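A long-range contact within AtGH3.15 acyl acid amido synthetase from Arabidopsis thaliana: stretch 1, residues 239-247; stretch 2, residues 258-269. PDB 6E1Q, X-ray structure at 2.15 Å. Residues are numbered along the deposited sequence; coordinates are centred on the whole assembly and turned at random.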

# COMPACT_ATOMS: atom_id res chain seq x y z
N SER A 239 -10.69 29.25 -9.33
CA SER A 239 -10.39 30.65 -9.55
C SER A 239 -9.04 30.81 -10.26
O SER A 239 -8.92 31.60 -11.21
CB SER A 239 -10.43 31.39 -8.21
OG SER A 239 -9.64 32.55 -8.26
N ASN A 240 -8.04 30.03 -9.85
CA ASN A 240 -6.75 30.04 -10.54
C ASN A 240 -6.91 29.65 -12.00
O ASN A 240 -6.26 30.23 -12.88
CB ASN A 240 -5.77 29.07 -9.88
CG ASN A 240 -5.15 29.63 -8.60
OD1 ASN A 240 -4.16 29.07 -8.11
ND2 ASN A 240 -5.73 30.70 -8.03
N ILE A 241 -7.74 28.64 -12.28
CA ILE A 241 -7.98 28.22 -13.65
C ILE A 241 -8.66 29.33 -14.44
O ILE A 241 -8.33 29.58 -15.61
CB ILE A 241 -8.81 26.92 -13.67
CG1 ILE A 241 -7.99 25.75 -13.10
CG2 ILE A 241 -9.30 26.59 -15.11
CD1 ILE A 241 -8.79 24.43 -12.98
N ARG A 242 -9.63 30.02 -13.83
CA ARG A 242 -10.34 31.09 -14.54
C ARG A 242 -9.39 32.22 -14.93
O ARG A 242 -9.42 32.70 -16.07
CB ARG A 242 -11.48 31.63 -13.66
CG ARG A 242 -12.15 32.90 -14.23
CD ARG A 242 -13.46 33.19 -13.51
NE ARG A 242 -14.49 32.20 -13.81
CZ ARG A 242 -14.89 31.25 -12.96
NH1 ARG A 242 -14.36 31.14 -11.74
NH2 ARG A 242 -15.84 30.40 -13.34
N THR A 243 -8.54 32.65 -14.00
CA THR A 243 -7.65 33.78 -14.22
C THR A 243 -6.34 33.39 -14.89
O THR A 243 -5.63 34.27 -15.38
CB THR A 243 -7.31 34.47 -12.89
OG1 THR A 243 -6.62 33.54 -12.05
CG2 THR A 243 -8.57 34.95 -12.18
N GLY A 244 -6.01 32.10 -14.93
CA GLY A 244 -4.69 31.72 -15.39
C GLY A 244 -3.58 32.20 -14.50
O GLY A 244 -2.46 32.38 -14.97
N ARG A 245 -3.87 32.42 -13.22
CA ARG A 245 -2.94 33.03 -12.29
C ARG A 245 -2.83 32.16 -11.05
O ARG A 245 -3.84 31.87 -10.40
CB ARG A 245 -3.42 34.43 -11.90
CG ARG A 245 -2.43 35.20 -11.08
CD ARG A 245 -3.10 36.38 -10.39
NE ARG A 245 -2.12 37.05 -9.56
CZ ARG A 245 -1.52 38.18 -9.90
NH1 ARG A 245 -1.83 38.80 -11.03
NH2 ARG A 245 -0.62 38.71 -9.08
N LEU A 246 -1.61 31.74 -10.72
CA LEU A 246 -1.39 30.90 -9.55
C LEU A 246 -1.52 31.72 -8.27
O LEU A 246 -0.98 32.82 -8.19
CB LEU A 246 0.00 30.28 -9.63
CG LEU A 246 0.40 29.28 -8.53
CD1 LEU A 246 -0.51 28.08 -8.64
CD2 LEU A 246 1.86 28.88 -8.69
N SER A 247 -2.26 31.20 -7.28
CA SER A 247 -2.40 31.93 -6.02
C SER A 247 -1.03 32.27 -5.44
O SER A 247 -0.11 31.45 -5.48
CB SER A 247 -3.22 31.12 -5.00
OG SER A 247 -4.56 30.92 -5.42
N GLY A 258 7.26 25.66 -12.61
CA GLY A 258 6.75 24.60 -13.47
C GLY A 258 5.33 24.79 -13.94
O GLY A 258 4.96 24.25 -14.99
N ILE A 259 4.52 25.55 -13.20
CA ILE A 259 3.07 25.54 -13.42
C ILE A 259 2.68 26.09 -14.79
O ILE A 259 1.64 25.72 -15.34
CB ILE A 259 2.36 26.31 -12.29
CG1 ILE A 259 0.84 26.13 -12.37
CG2 ILE A 259 2.74 27.79 -12.33
CD1 ILE A 259 0.37 24.75 -11.98
N GLY A 260 3.51 26.98 -15.36
CA GLY A 260 3.20 27.58 -16.65
C GLY A 260 3.00 26.58 -17.76
O GLY A 260 2.38 26.92 -18.78
N LYS A 261 3.48 25.35 -17.59
CA LYS A 261 3.32 24.32 -18.61
C LYS A 261 1.85 24.00 -18.87
O LYS A 261 1.47 23.70 -20.01
CB LYS A 261 4.06 23.06 -18.17
CG LYS A 261 4.62 22.22 -19.29
CD LYS A 261 5.41 21.05 -18.72
CE LYS A 261 5.88 20.13 -19.83
NZ LYS A 261 5.47 18.71 -19.63
N PHE A 262 1.02 24.04 -17.83
CA PHE A 262 -0.39 23.71 -17.95
C PHE A 262 -1.31 24.89 -17.73
O PHE A 262 -2.37 24.97 -18.36
CB PHE A 262 -0.76 22.60 -16.95
CG PHE A 262 0.08 21.35 -17.10
CD1 PHE A 262 -0.12 20.49 -18.16
CD2 PHE A 262 1.06 21.05 -16.17
CE1 PHE A 262 0.64 19.33 -18.30
CE2 PHE A 262 1.83 19.90 -16.30
CZ PHE A 262 1.61 19.04 -17.37
N LEU A 263 -0.93 25.81 -16.84
CA LEU A 263 -1.69 27.04 -16.58
C LEU A 263 -1.27 28.10 -17.60
O LEU A 263 -0.57 29.06 -17.29
CB LEU A 263 -1.46 27.51 -15.15
CG LEU A 263 -2.37 28.58 -14.57
CD1 LEU A 263 -3.81 28.09 -14.51
CD2 LEU A 263 -1.85 28.96 -13.17
N THR A 264 -1.70 27.89 -18.84
CA THR A 264 -1.13 28.64 -19.96
C THR A 264 -1.90 29.91 -20.28
O THR A 264 -1.33 30.85 -20.84
CB THR A 264 -1.06 27.75 -21.21
OG1 THR A 264 -2.37 27.35 -21.62
CG2 THR A 264 -0.22 26.50 -20.91
N ALA A 265 -3.18 29.97 -19.94
CA ALA A 265 -4.01 31.12 -20.30
C ALA A 265 -5.26 31.10 -19.44
O ALA A 265 -5.65 30.04 -18.94
CB ALA A 265 -4.37 31.10 -21.79
N PRO A 266 -5.91 32.25 -19.23
CA PRO A 266 -7.18 32.25 -18.50
C PRO A 266 -8.16 31.27 -19.15
O PRO A 266 -8.25 31.18 -20.37
CB PRO A 266 -7.67 33.70 -18.62
CG PRO A 266 -6.43 34.50 -18.97
CD PRO A 266 -5.54 33.59 -19.73
N ASN A 267 -8.88 30.52 -18.33
CA ASN A 267 -9.82 29.51 -18.83
C ASN A 267 -11.12 29.54 -18.03
O ASN A 267 -11.43 28.60 -17.29
CB ASN A 267 -9.18 28.12 -18.81
CG ASN A 267 -9.76 27.23 -19.87
OD1 ASN A 267 -10.92 27.40 -20.26
ND2 ASN A 267 -8.97 26.28 -20.34
N PRO A 268 -11.92 30.59 -18.21
CA PRO A 268 -13.21 30.67 -17.49
C PRO A 268 -14.11 29.48 -17.73
O PRO A 268 -14.80 29.04 -16.80
CB PRO A 268 -13.86 31.96 -18.06
CG PRO A 268 -12.76 32.70 -18.75
CD PRO A 268 -11.77 31.66 -19.21
N GLU A 269 -14.14 28.94 -18.96
CA GLU A 269 -15.07 27.86 -19.28
C GLU A 269 -14.70 26.58 -18.55
O GLU A 269 -15.58 25.87 -18.04
CB GLU A 269 -15.10 27.63 -20.79
CG GLU A 269 -15.41 26.18 -21.18
CD GLU A 269 -15.80 26.01 -22.64
OE1 GLU A 269 -15.33 26.81 -23.47
OE2 GLU A 269 -16.56 25.06 -22.94
O HOH W 1 -6.39 28.11 -17.12

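The most unusual feature of this contact is a single backbone amide shared between two carbonyls at the end of a helix. N267 N donates to I241 O at 2.9 Å and, more weakly, N267 N also reaches R242 O at 3.2 Å. The last turn of a helix leaves carbonyls without the usual amide partner, and here an amide from a distant loop supplies part of what is missing. A water adds to the arrangement, donating both to I241 O at 2.9 Å and to A265 O at 2.8 Å, so that I241 O serves the second stretch directly and through solvent.

The helix ends at T243, and G244 follows with positive phi (65°), a conformation that by itself favours glycine. The packing adds a second reason. A CB on G244 would point toward the other stretch and lie 2.8 Å from P266 N and 3.0 Å from A265 C, both clashes. With hydrogen in that place the chains close to 4.0 Å between G244 CA and P266 CA. The turn beyond is held within its own stretch by N240, whose side-chain amide pairs with S247: S247 N donates to N240 OD1 at 3.0 Å, and N240 ND2 donates to S247 OG at 2.9 Å.

Into the bend fits L263, the residue that gives the most surface to the contact. Its CA-to-CB bond points toward the first stretch, and its closest approaches are to main-chain atoms: L263 CD1 lies 3.6 Å from N240 O, L263 CG 3.8 Å from G244 C, and L263 CD2 3.7 Å from L246 N. A buried apolar side chain suits this place, since it has no polar group needing a partner and its methyls can pack against the turn. L246 extends the apolar patch, with L246 CB 4.2 Å from L263 CD2 and L246 CD2 3.9 Å from I259 CG2; I259 and L246 point toward each other's stretches and meet through methyl groups.

The rest of the second stretch's contact comes from P266, N267 and P268. P266 has no amide hydrogen to satisfy, and its ring rests against the helix end, with P266 CB 3.3 Å from R242 O. N267 divides its duties: its backbone amide binds the first helix, while the end of its side chain leads away and caps the helix that P268 begins. Proline suits a first helical turn, where an amide hydrogen is not needed. Alongside it, the aliphatic part of R242 passes P268, with R242 CG 4.3 Å from P268 CB.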